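Local coordinates for putative acyl-[acyl-carrier-protein]--UDP-N-acetylglucosamine O-acyltransferase (Bacteroides fragilis, PDB 4R36) that probably transfers an acyl chain from acyl carrier protein to UDP-N-acetylglucosamine, the first step of lipid A synthesis, at residues L129-V134 / G145-N150; G101-I106 / G125-L130; F43-R48 / N63-S68; K57-A62 / I76-V81. All coordinates share one frame; numbering follows the deposited sequence.

Contact 1 (L129-V134 / G145-N150)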
loop_
_atom_site.group_PDB
_atom_site.type_symbol
_atom_site.label_atom_id
_atom_site.label_comp_id
_atom_site.label_asym_id
_atom_site.label_seq_id
_atom_site.Cartn_x
_atom_site.Cartn_y
_atom_site.Cartn_z
ATOM N N LEU A 129 8.886 7.149 -13.945
ATOM C CA LEU A 129 8.578 5.794 -13.484
ATOM C C LEU A 129 7.676 5.852 -12.261
ATOM O O LEU A 129 8.057 6.352 -11.209
ATOM C CB LEU A 129 9.848 5.069 -13.145
ATOM C CG LEU A 129 9.764 3.753 -12.426
ATOM C CD1 LEU A 129 8.860 2.746 -13.145
ATOM C CD2 LEU A 129 11.125 3.158 -12.142
ATOM N N LEU A 130 6.484 5.339 -12.414
ATOM C CA LEU A 130 5.517 5.235 -11.332
ATOM C C LEU A 130 5.404 3.771 -11.032
ATOM O O LEU A 130 4.789 3.024 -11.739
ATOM C CB LEU A 130 4.174 5.847 -11.694
ATOM C CG LEU A 130 4.133 7.343 -12.187
ATOM C CD1 LEU A 130 2.678 7.790 -12.287
ATOM C CD2 LEU A 130 4.861 8.280 -11.222
ATOM N N MET A 131 5.985 3.384 -9.891
ATOM C CA MET A 131 6.052 2.000 -9.503
ATOM C C MET A 131 4.694 1.468 -9.049
ATOM O O MET A 131 3.737 2.232 -8.886
ATOM C CB MET A 131 7.095 1.788 -8.385
ATOM C CG MET A 131 8.496 2.003 -8.902
ATOM S SD MET A 131 9.669 1.442 -7.633
ATOM C CE MET A 131 11.015 2.400 -8.183
ATOM N N GLU A 132 4.612 0.162 -8.870
ATOM C CA GLU A 132 3.273 -0.471 -8.700
ATOM C C GLU A 132 2.519 0.123 -7.550
ATOM O O GLU A 132 3.119 0.483 -6.516
ATOM C CB GLU A 132 3.360 -1.978 -8.571
ATOM C CG GLU A 132 4.082 -2.537 -7.340
ATOM C CD GLU A 132 3.268 -2.477 -6.035
ATOM O OE1 GLU A 132 2.006 -2.507 -6.080
ATOM O OE2 GLU A 132 3.936 -2.486 -4.958
ATOM N N GLY A 133 1.212 0.260 -7.754
ATOM C CA GLY A 133 0.300 0.697 -6.767
ATOM C C GLY A 133 0.315 2.200 -6.425
ATOM O O GLY A 133 -0.493 2.677 -5.582
ATOM N N VAL A 134 1.173 2.941 -7.072
ATOM C CA VAL A 134 1.185 4.386 -6.913
ATOM C C VAL A 134 -0.170 4.989 -7.266
ATOM O O VAL A 134 -0.834 4.528 -8.206
ATOM C CB VAL A 134 2.309 5.045 -7.744
ATOM C CG1 VAL A 134 2.094 6.586 -7.946
ATOM C CG2 VAL A 134 3.643 4.842 -7.099
ATOM N N GLY A 145 10.920 13.145 -15.539
ATOM C CA GLY A 145 12.136 12.538 -15.008
ATOM C C GLY A 145 12.071 12.049 -13.549
ATOM O O GLY A 145 13.106 11.827 -12.940
ATOM N N CYS A 146 10.886 11.852 -13.025
ATOM C CA CYS A 146 10.654 11.467 -11.613
ATOM C C CYS A 146 10.573 9.962 -11.474
ATOM O O CYS A 146 10.202 9.223 -12.392
ATOM C CB CYS A 146 9.343 12.100 -11.070
ATOM S SG CYS A 146 9.340 13.899 -11.051
ATOM N N ILE A 147 10.938 9.486 -10.312
ATOM C CA ILE A 147 10.733 8.101 -9.933
ATOM C C ILE A 147 9.911 8.124 -8.668
ATOM O O ILE A 147 10.305 8.822 -7.670
ATOM C CB ILE A 147 12.096 7.448 -9.640
ATOM C CG1 ILE A 147 12.977 7.445 -10.922
ATOM C CG2 ILE A 147 11.865 6.059 -9.124
ATOM C CD1 ILE A 147 14.377 6.899 -10.702
ATOM N N VAL A 148 8.833 7.391 -8.665
ATOM C CA VAL A 148 7.913 7.353 -7.511
ATOM C C VAL A 148 7.731 5.886 -7.121
ATOM O O VAL A 148 7.242 5.028 -7.895
ATOM C CB VAL A 148 6.584 7.969 -7.814
ATOM C CG1 VAL A 148 5.685 7.972 -6.560
ATOM C CG2 VAL A 148 6.742 9.402 -8.338
ATOM N N GLY A 149 8.146 5.568 -5.908
ATOM C CA GLY A 149 8.232 4.192 -5.441
ATOM C C GLY A 149 6.877 3.558 -5.080
ATOM O O GLY A 149 5.870 4.234 -4.960
ATOM N N ASN A 150 6.904 2.233 -4.895
ATOM C CA ASN A 150 5.775 1.385 -4.688
ATOM C C ASN A 150 4.756 1.962 -3.710
ATOM O O ASN A 150 5.123 2.288 -2.539
ATOM C CB ASN A 150 6.208 0.029 -4.190
ATOM C CG ASN A 150 7.277 -0.621 -5.101
ATOM O OD1 ASN A 150 7.050 -0.805 -6.252
ATOM N ND2 ASN A 150 8.402 -1.078 -4.519
#
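Two successive coils of the left-handed parallel beta-helix meet here, where Leu129 and Leu130 run parallel to Ile147 and Val148 and both chains then turn a corner. Three backbone bonds form the ladder: Leu129 N to Cys146 O, Val148 N to Leu129 O and Met131 N to Val148 O, each 2.9 Å long. Leu130 and Val148 lie side by side in the buried core layer, CD2 of Leu130 touching CG2 of Val148 at 3.6 Å. The other valine branch is used from the corner: Val134, at the end of the type II turn 131–134, crosses Val148 at about a right angle, and its CG2 meets CG1 of Val148 at 3.8 Å. Just past the strand, Met131, its chain extended beyond CG (chi2 -170°), reaches along the neighbouring coil until CE rests on CG2 of Ile147 on the outer face, 3.9 Å away. Ile147 belongs to a pocket that holds a 2-(2-methoxyethoxy)ethanol molecule, and it also packs on Leu89 of the second subunit. Glu132 curls back, with CG between its backbone N and carbonyl carbon (chi1 65°) and a second bend at chi2; its carboxylate forms a salt bridge through OE2 with Lys153 of the second subunit. The same OE2 lies 3.5 Å from CB of Asn150, whose side chain crosses that of Glu132 at about a right angle.

Contact 2 (G101-I106 / G125-L130)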
loop_
_atom_site.group_PDB
_atom_site.type_symbol
_atom_site.label_atom_id
_atom_site.label_comp_id
_atom_site.label_asym_id
_atom_site.label_seq_id
_atom_site.Cartn_x
_atom_site.Cartn_y
_atom_site.Cartn_z
ATOM N N GLY A 101 2.201 12.086 -20.358
ATOM C CA GLY A 101 3.017 12.536 -21.512
ATOM C C GLY A 101 3.654 11.391 -22.259
ATOM O O GLY A 101 2.959 10.465 -22.693
ATOM N N ASP A 102 4.959 11.477 -22.414
ATOM C CA ASP A 102 5.737 10.532 -23.203
ATOM C C ASP A 102 6.706 9.747 -22.407
ATOM O O ASP A 102 7.302 10.265 -21.400
ATOM C CB ASP A 102 6.574 11.274 -24.270
ATOM C CG ASP A 102 5.727 12.171 -25.176
ATOM O OD1 ASP A 102 4.562 11.895 -25.440
ATOM O OD2 ASP A 102 6.291 13.184 -25.604
ATOM N N ASN A 103 6.931 8.516 -22.865
ATOM C CA ASN A 103 7.992 7.714 -22.373
ATOM C C ASN A 103 7.875 7.409 -20.865
ATOM O O ASN A 103 8.884 7.228 -20.195
ATOM C CB ASN A 103 9.361 8.364 -22.651
ATOM C CG ASN A 103 9.529 8.782 -24.099
ATOM O OD1 ASN A 103 9.930 9.906 -24.400
ATOM N ND2 ASN A 103 9.183 7.907 -24.982
ATOM N N ASN A 104 6.667 7.215 -20.352
ATOM C CA ASN A 104 6.517 6.887 -18.936
ATOM C C ASN A 104 6.382 5.401 -18.789
ATOM O O ASN A 104 5.860 4.720 -19.697
ATOM C CB ASN A 104 5.246 7.531 -18.405
ATOM C CG ASN A 104 5.327 9.051 -18.384
ATOM O OD1 ASN A 104 6.059 9.623 -17.589
ATOM N ND2 ASN A 104 4.608 9.727 -19.324
ATOM N N LEU A 105 6.721 4.937 -17.595
ATOM C CA LEU A 105 6.532 3.580 -17.191
ATOM C C LEU A 105 5.504 3.592 -16.084
ATOM O O LEU A 105 5.794 4.080 -15.002
ATOM C CB LEU A 105 7.850 2.988 -16.712
ATOM C CG LEU A 105 8.980 3.002 -17.780
ATOM C CD1 LEU A 105 10.324 2.654 -17.173
ATOM C CD2 LEU A 105 8.621 2.052 -18.907
ATOM N N ILE A 106 4.283 3.149 -16.384
ATOM C CA ILE A 106 3.155 3.159 -15.503
ATOM C C ILE A 106 2.911 1.689 -15.056
ATOM O O ILE A 106 2.362 0.855 -15.775
ATOM C CB ILE A 106 1.882 3.705 -16.208
ATOM C CG1 ILE A 106 2.170 5.071 -16.884
ATOM C CG2 ILE A 106 0.723 3.762 -15.254
ATOM C CD1 ILE A 106 2.602 6.174 -15.983
ATOM N N GLY A 125 3.871 14.258 -16.599
ATOM C CA GLY A 125 4.767 14.676 -17.685
ATOM C C GLY A 125 5.429 13.532 -18.441
ATOM O O GLY A 125 4.762 12.536 -18.799
ATOM N N ASN A 126 6.744 13.665 -18.649
ATOM C CA ASN A 126 7.460 12.729 -19.492
ATOM C C ASN A 126 8.532 11.973 -18.722
ATOM O O ASN A 126 9.098 12.514 -17.753
ATOM C CB ASN A 126 8.125 13.493 -20.614
ATOM C CG ASN A 126 7.174 14.392 -21.357
ATOM O OD1 ASN A 126 6.021 14.015 -21.719
ATOM N ND2 ASN A 126 7.624 15.592 -21.600
ATOM N N ASN A 127 8.833 10.746 -19.143
ATOM C CA ASN A 127 10.039 10.046 -18.655
ATOM C C ASN A 127 9.954 9.788 -17.123
ATOM O O ASN A 127 10.980 9.813 -16.451
ATOM C CB ASN A 127 11.342 10.787 -18.994
ATOM C CG ASN A 127 11.410 11.178 -20.479
ATOM O OD1 ASN A 127 11.437 10.356 -21.303
ATOM N ND2 ASN A 127 11.466 12.430 -20.764
ATOM N N ASN A 128 8.762 9.484 -16.642
ATOM C CA ASN A 128 8.606 9.091 -15.267
ATOM C C ASN A 128 8.485 7.626 -15.111
ATOM O O ASN A 128 7.939 6.936 -15.988
ATOM C CB ASN A 128 7.362 9.757 -14.718
ATOM C CG ASN A 128 7.451 11.260 -14.787
ATOM O OD1 ASN A 128 8.221 11.907 -14.011
ATOM N ND2 ASN A 128 6.617 11.841 -15.665
ATOM N N LEU A 129 8.886 7.149 -13.945
ATOM C CA LEU A 129 8.578 5.794 -13.484
ATOM C C LEU A 129 7.676 5.852 -12.261
ATOM O O LEU A 129 8.057 6.352 -11.209
ATOM C CB LEU A 129 9.848 5.069 -13.145
ATOM C CG LEU A 129 9.764 3.753 -12.426
ATOM C CD1 LEU A 129 8.860 2.746 -13.145
ATOM C CD2 LEU A 129 11.125 3.158 -12.142
ATOM N N LEU A 130 6.484 5.339 -12.414
ATOM C CA LEU A 130 5.517 5.235 -11.332
ATOM C C LEU A 130 5.404 3.771 -11.032
ATOM O O LEU A 130 4.789 3.024 -11.739
ATOM C CB LEU A 130 4.174 5.847 -11.694
ATOM C CG LEU A 130 4.133 7.343 -12.187
ATOM C CD1 LEU A 130 2.678 7.790 -12.287
ATOM C CD2 LEU A 130 4.861 8.280 -11.222
#
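Parallel backbone pairing joins Leu105 to Leu129 and Ile106 to Leu130, through Leu105 N to Asn128 O and a nearly straight bond from Leu130 N to Leu105 O (172° at the hydrogen). The preceding corner 101–104 stacks on its successor 125–128, and asparagines do most of the bonding. Asn104 and Asn128 point the same way with their amides only 4° from coplanar. OD1 of Asn104 accepts both the backbone N of Asn128, at 2.9 Å, and its ND2, at 3.0 Å, while ND2 of Asn104 donates to Gly125 O within its own amide plane. At the preceding step OD1 of Asn126 takes the backbone N of Asp102 at 2.8 Å, the donor tilted 21° from the carbonyl plane, and Asp102 O receives Asn127 N. CB of Leu105 meets CD1 of Leu129 at 3.7 Å on the outer face, and CD1 of Ile106 lies 4.0 Å from CD1 of Leu130 inside. Asn74 OD1 extends the row by accepting Asn104 N; it ends past Asn128, whose OD1 takes Cys146 N. In this asparagine ladder the buried amides of Asn104 and Asn128, whose ND2 also donates to Gly143 O, are bonded at both O and N, which fixes their rotation.

Contact 3 (F43-R48 / N63-S68)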
loop_
_atom_site.group_PDB
_atom_site.type_symbol
_atom_site.label_atom_id
_atom_site.label_comp_id
_atom_site.label_asym_id
_atom_site.label_seq_id
_atom_site.Cartn_x
_atom_site.Cartn_y
_atom_site.Cartn_z
ATOM N N PHE A 43 -7.853 -8.179 -22.797
ATOM C CA PHE A 43 -8.514 -7.813 -21.557
ATOM C C PHE A 43 -8.220 -6.374 -21.149
ATOM O O PHE A 43 -8.593 -5.982 -20.094
ATOM C CB PHE A 43 -8.212 -8.858 -20.422
ATOM C CG PHE A 43 -8.232 -10.313 -20.925
ATOM C CD1 PHE A 43 -9.283 -10.772 -21.702
ATOM C CD2 PHE A 43 -7.198 -11.177 -20.654
ATOM C CE1 PHE A 43 -9.285 -12.103 -22.163
ATOM C CE2 PHE A 43 -7.193 -12.497 -21.057
ATOM C CZ PHE A 43 -8.242 -12.954 -21.842
ATOM N N VAL A 44 -7.634 -5.599 -22.047
ATOM C CA VAL A 44 -7.549 -4.176 -21.908
ATOM C C VAL A 44 -8.904 -3.589 -22.232
ATOM O O VAL A 44 -9.582 -3.997 -23.215
ATOM C CB VAL A 44 -6.455 -3.598 -22.834
ATOM C CG1 VAL A 44 -6.512 -2.084 -22.870
ATOM C CG2 VAL A 44 -5.106 -4.075 -22.422
ATOM N N TYR A 45 -9.310 -2.618 -21.425
ATOM C CA TYR A 45 -10.565 -1.919 -21.587
ATOM C C TYR A 45 -10.295 -0.472 -21.850
ATOM O O TYR A 45 -9.645 0.200 -21.041
ATOM C CB TYR A 45 -11.425 -2.061 -20.357
ATOM C CG TYR A 45 -12.666 -1.201 -20.397
ATOM C CD1 TYR A 45 -12.666 0.119 -19.924
ATOM C CD2 TYR A 45 -13.836 -1.696 -20.918
ATOM C CE1 TYR A 45 -13.822 0.903 -19.958
ATOM C CE2 TYR A 45 -14.980 -0.921 -20.986
ATOM C CZ TYR A 45 -14.976 0.376 -20.536
ATOM O OH TYR A 45 -16.156 1.087 -20.567
ATOM N N ILE A 46 -10.678 -0.002 -23.027
ATOM C CA ILE A 46 -10.494 1.396 -23.474
ATOM C C ILE A 46 -11.846 1.979 -23.812
ATOM O O ILE A 46 -12.569 1.458 -24.694
ATOM C CB ILE A 46 -9.568 1.508 -24.666
ATOM C CG1 ILE A 46 -8.241 0.788 -24.425
ATOM C CG2 ILE A 46 -9.337 2.958 -24.996
ATOM C CD1 ILE A 46 -7.199 0.935 -25.463
ATOM N N ASP A 47 -12.176 3.064 -23.119
ATOM C CA ASP A 47 -13.428 3.796 -23.205
ATOM C C ASP A 47 -13.433 4.791 -24.360
ATOM O O ASP A 47 -12.431 5.069 -25.023
ATOM C CB ASP A 47 -13.520 4.619 -21.927
ATOM C CG ASP A 47 -14.810 4.522 -21.183
ATOM O OD1 ASP A 47 -15.882 4.276 -21.764
ATOM O OD2 ASP A 47 -14.703 4.872 -19.958
ATOM N N ARG A 48 -14.596 5.383 -24.554
ATOM C CA ARG A 48 -14.733 6.564 -25.365
ATOM C C ARG A 48 -14.120 7.784 -24.665
ATOM O O ARG A 48 -13.795 7.719 -23.460
ATOM C CB ARG A 48 -16.219 6.759 -25.665
ATOM C CG ARG A 48 -17.006 7.282 -24.495
ATOM C CD ARG A 48 -18.498 7.294 -24.729
ATOM N NE ARG A 48 -19.128 7.498 -23.434
ATOM C CZ ARG A 48 -19.770 8.597 -23.065
ATOM N NH1 ARG A 48 -19.881 9.644 -23.879
ATOM N NH2 ARG A 48 -20.302 8.653 -21.877
ATOM N N ASN A 63 -6.811 -0.628 -17.740
ATOM C CA ASN A 63 -8.042 0.097 -17.967
ATOM C C ASN A 63 -7.743 1.564 -18.291
ATOM O O ASN A 63 -7.063 2.265 -17.491
ATOM C CB ASN A 63 -8.939 0.012 -16.766
ATOM C CG ASN A 63 -9.145 -1.430 -16.288
ATOM O OD1 ASN A 63 -8.338 -2.052 -15.524
ATOM N ND2 ASN A 63 -10.202 -1.917 -16.651
ATOM N N ILE A 64 -8.177 2.031 -19.472
ATOM C CA ILE A 64 -8.015 3.399 -19.894
ATOM C C ILE A 64 -9.408 3.991 -20.037
ATOM O O ILE A 64 -10.186 3.675 -21.010
ATOM C CB ILE A 64 -7.249 3.503 -21.236
ATOM C CG1 ILE A 64 -6.020 2.598 -21.312
ATOM C CG2 ILE A 64 -6.868 4.971 -21.557
ATOM C CD1 ILE A 64 -4.930 2.967 -20.337
ATOM N N LEU A 65 -9.766 4.842 -19.073
ATOM C CA LEU A 65 -11.140 5.296 -18.944
ATOM C C LEU A 65 -11.414 6.705 -19.511
ATOM O O LEU A 65 -10.491 7.484 -19.854
ATOM C CB LEU A 65 -11.542 5.236 -17.460
ATOM C CG LEU A 65 -11.318 3.924 -16.694
ATOM C CD1 LEU A 65 -11.811 4.124 -15.253
ATOM C CD2 LEU A 65 -12.064 2.789 -17.371
ATOM N N TYR A 66 -12.701 6.979 -19.646
ATOM C CA TYR A 66 -13.226 8.237 -20.123
ATOM C C TYR A 66 -12.423 9.417 -19.568
ATOM O O TYR A 66 -12.325 9.611 -18.330
ATOM C CB TYR A 66 -14.679 8.311 -19.616
ATOM C CG TYR A 66 -15.429 9.523 -20.041
ATOM C CD1 TYR A 66 -15.379 10.690 -19.303
ATOM C CD2 TYR A 66 -16.254 9.502 -21.198
ATOM C CE1 TYR A 66 -16.113 11.803 -19.674
ATOM C CE2 TYR A 66 -16.977 10.638 -21.579
ATOM C CZ TYR A 66 -16.903 11.773 -20.840
ATOM O OH TYR A 66 -17.609 12.890 -21.198
ATOM N N GLY A 67 -11.828 10.177 -20.484
ATOM C CA GLY A 67 -11.094 11.357 -20.125
ATOM C C GLY A 67 -9.588 11.181 -20.154
ATOM O O GLY A 67 -8.864 12.116 -19.847
ATOM N N SER A 68 -9.108 9.999 -20.444
ATOM C CA SER A 68 -7.660 9.778 -20.488
ATOM C C SER A 68 -7.026 10.352 -21.724
ATOM O O SER A 68 -7.626 10.315 -22.824
ATOM C CB SER A 68 -7.327 8.318 -20.448
ATOM O OG SER A 68 -7.840 7.652 -19.282
#
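Tyr45 opens the pairing of two neighbouring coils in the left-handed beta-helix, lying parallel to Asn63 while Ile46 runs beside Ile64. The tyrosine carbonyl O accepts Ile64 N at 2.8 Å. Its ring swings out with CG opposite the backbone N (chi1 172°), and CD2 of Leu65 approaches at the ring edge, 3.7 Å from CE1. Beyond the two segments the Tyr45 ring meets that of Tyr27, and Tyr45 packs on Ala60 of the third subunit, which places this face at the trimer interface. Ile46 turns the opposite way into the core, where its CG1 lies 4.2 Å from CG1 of Ile64. Asp47 joins the next coil twice. Its backbone N donates to Ile64 O, and its OD2 receives Tyr66 N at 2.9 Å from above the carboxylate plane, 38° out of it. This side-chain bond takes up the backbone where strand pairing has ended and the type II turn 65–68 begins; within that turn Leu65 O accepts both N and OG of Ser68. Arg48 is the last residue to cross, its chain extended from CG to NE beside the phenol ring of Tyr66. Guanidinium and ring planes stand 55° apart, and the hydroxyl of Tyr66 is bonded to Glu95. CE2 of Tyr66 sits over the centre of the Arg48 guanidinium, 3.8 Å from CZ.

Contact 4 (K57-A62 / I76-V81)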
loop_
_atom_site.group_PDB
_atom_site.type_symbol
_atom_site.label_atom_id
_atom_site.label_comp_id
_atom_site.label_asym_id
_atom_site.label_seq_id
_atom_site.Cartn_x
_atom_site.Cartn_y
_atom_site.Cartn_z
ATOM N N LYS A 57 2.629 0.769 -25.384
ATOM C CA LYS A 57 2.371 -0.604 -25.074
ATOM C C LYS A 57 1.453 -0.682 -23.866
ATOM O O LYS A 57 1.821 -0.186 -22.802
ATOM C CB LYS A 57 3.717 -1.290 -24.779
ATOM C CG LYS A 57 3.550 -2.741 -24.338
ATOM C CD LYS A 57 4.843 -3.497 -24.367
ATOM C CE LYS A 57 4.529 -4.963 -24.185
ATOM N NZ LYS A 57 5.656 -5.731 -23.597
ATOM N N ILE A 58 0.298 -1.283 -24.037
ATOM C CA ILE A 58 -0.703 -1.369 -23.006
ATOM C C ILE A 58 -0.882 -2.832 -22.752
ATOM O O ILE A 58 -1.411 -3.570 -23.590
ATOM C CB ILE A 58 -2.008 -0.720 -23.437
ATOM C CG1 ILE A 58 -1.707 0.683 -23.923
ATOM C CG2 ILE A 58 -3.026 -0.776 -22.330
ATOM C CD1 ILE A 58 -2.929 1.508 -24.246
ATOM N N MET A 59 -0.481 -3.267 -21.554
ATOM C CA MET A 59 -0.496 -4.630 -21.210
ATOM C C MET A 59 -1.827 -5.123 -20.702
ATOM O O MET A 59 -2.735 -4.373 -20.451
ATOM C CB MET A 59 0.650 -4.962 -20.189
ATOM C CG MET A 59 1.977 -4.519 -20.754
ATOM S SD MET A 59 3.409 -4.699 -19.691
ATOM C CE MET A 59 3.473 -6.472 -19.547
ATOM N N ALA A 60 -1.906 -6.420 -20.527
ATOM C CA ALA A 60 -3.169 -7.097 -20.212
ATOM C C ALA A 60 -3.858 -6.604 -18.992
ATOM O O ALA A 60 -3.232 -6.319 -17.963
ATOM C CB ALA A 60 -2.959 -8.588 -20.117
ATOM N N ASN A 61 -5.176 -6.530 -19.080
ATOM C CA ASN A 61 -6.034 -6.160 -17.973
ATOM C C ASN A 61 -5.823 -4.722 -17.482
ATOM O O ASN A 61 -6.186 -4.425 -16.402
ATOM C CB ASN A 61 -5.930 -7.161 -16.804
ATOM C CG ASN A 61 -6.418 -8.601 -17.188
ATOM O OD1 ASN A 61 -7.617 -8.933 -17.095
ATOM N ND2 ASN A 61 -5.477 -9.441 -17.602
ATOM N N ALA A 62 -5.287 -3.828 -18.292
ATOM C CA ALA A 62 -5.189 -2.434 -17.947
ATOM C C ALA A 62 -6.498 -1.773 -18.363
ATOM O O ALA A 62 -7.193 -2.295 -19.269
ATOM C CB ALA A 62 -4.001 -1.797 -18.641
ATOM N N ILE A 76 2.192 0.748 -20.197
ATOM C CA ILE A 76 1.161 0.714 -19.146
ATOM C C ILE A 76 1.013 -0.737 -18.810
ATOM O O ILE A 76 0.602 -1.586 -19.646
ATOM C CB ILE A 76 -0.119 1.439 -19.623
ATOM C CG1 ILE A 76 0.247 2.914 -19.881
ATOM C CG2 ILE A 76 -1.242 1.314 -18.630
ATOM C CD1 ILE A 76 -0.893 3.651 -20.501
ATOM N N PHE A 77 1.334 -1.067 -17.541
ATOM C CA PHE A 77 1.396 -2.411 -17.097
ATOM C C PHE A 77 0.077 -2.961 -16.688
ATOM O O PHE A 77 -0.889 -2.216 -16.448
ATOM C CB PHE A 77 2.448 -2.522 -15.951
ATOM C CG PHE A 77 3.847 -2.502 -16.440
ATOM C CD1 PHE A 77 4.409 -1.332 -16.995
ATOM C CD2 PHE A 77 4.632 -3.625 -16.366
ATOM C CE1 PHE A 77 5.706 -1.325 -17.445
ATOM C CE2 PHE A 77 5.956 -3.586 -16.797
ATOM C CZ PHE A 77 6.479 -2.441 -17.342
ATOM N N PRO A 78 0.006 -4.291 -16.492
ATOM C CA PRO A 78 -1.294 -4.900 -16.113
ATOM C C PRO A 78 -1.973 -4.337 -14.888
ATOM O O PRO A 78 -1.287 -4.113 -13.847
ATOM C CB PRO A 78 -0.952 -6.374 -15.860
ATOM C CG PRO A 78 0.224 -6.571 -16.760
ATOM C CD PRO A 78 1.047 -5.308 -16.583
ATOM N N GLY A 79 -3.280 -4.104 -14.979
ATOM C CA GLY A 79 -4.057 -3.676 -13.810
ATOM C C GLY A 79 -3.975 -2.173 -13.517
ATOM O O GLY A 79 -4.729 -1.714 -12.694
ATOM N N ALA A 80 -3.161 -1.397 -14.248
ATOM C CA ALA A 80 -3.232 0.052 -14.133
ATOM C C ALA A 80 -4.602 0.588 -14.535
ATOM O O ALA A 80 -5.298 0.009 -15.396
ATOM C CB ALA A 80 -2.164 0.692 -14.967
ATOM N N VAL A 81 -5.037 1.635 -13.849
ATOM C CA VAL A 81 -6.296 2.223 -14.131
ATOM C C VAL A 81 -6.065 3.723 -14.317
ATOM O O VAL A 81 -5.851 4.457 -13.316
ATOM C CB VAL A 81 -7.319 1.952 -13.010
ATOM C CG1 VAL A 81 -8.683 2.527 -13.386
ATOM C CG2 VAL A 81 -7.425 0.440 -12.690
#
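With CG beside its backbone N (chi1 -55°) and a bend at chi3 (65°), Met59 lays its sulfur over the ring of Phe77, whose own chi1 of -76° sends it out alongside. The result is a Met-aromatic contact at a corner of the left-handed beta-helix: SD of Met59 lies 4.0 Å from the Phe77 ring centroid, offset toward the rim and nearest CD2. The cation-pi partner of this ring is Arg107, on the next coil. Backbone pairing leads into the corner, Ile76 N donating to Lys57 O and Met59 N to Ile76 O, each at 2.8 Å. Both chains then make type II turns, 59–62 and 77–80, stacked one on the other. Pro78 fits against the first turn, its CD 3.6 Å from CB of Met59 and its CA close to Ala60 O. At the third position of each turn stand Asn61 and Gly79, both with positive phi; Gly79 N gives only a weak bond to Asn61 O, and a calcium ion lies near Gly79. Met59 also packs on Leu65 of the second subunit, so the corner faces the trimer interface. Inside the coil, CB of Ala62 meets CG2 of Ile76 at 4.2 Å.

From the N terminus, contact 3 pairs 43–48 with 63–68, and contact 4 begins within that loop, at 57–62, but closes beyond it at 76–81, so the two cross. They also touch, through Tyr45 N to Ala62 O and Asn63 N to Ala80 O, and tie two of the helix's three sheets together around a corner. Contact 2 follows in series, joining 101–106 to 125–130; Ile106 O bonds Phe77 N and so connects it to contact 4 across one sheet. Contact 1 starts on the strand where contact 2 ends, sharing Leu129 and Leu130, and extends that sheet to 147–148. Contacts 1 and 3 do not touch, their centres lying about 21 Å apart.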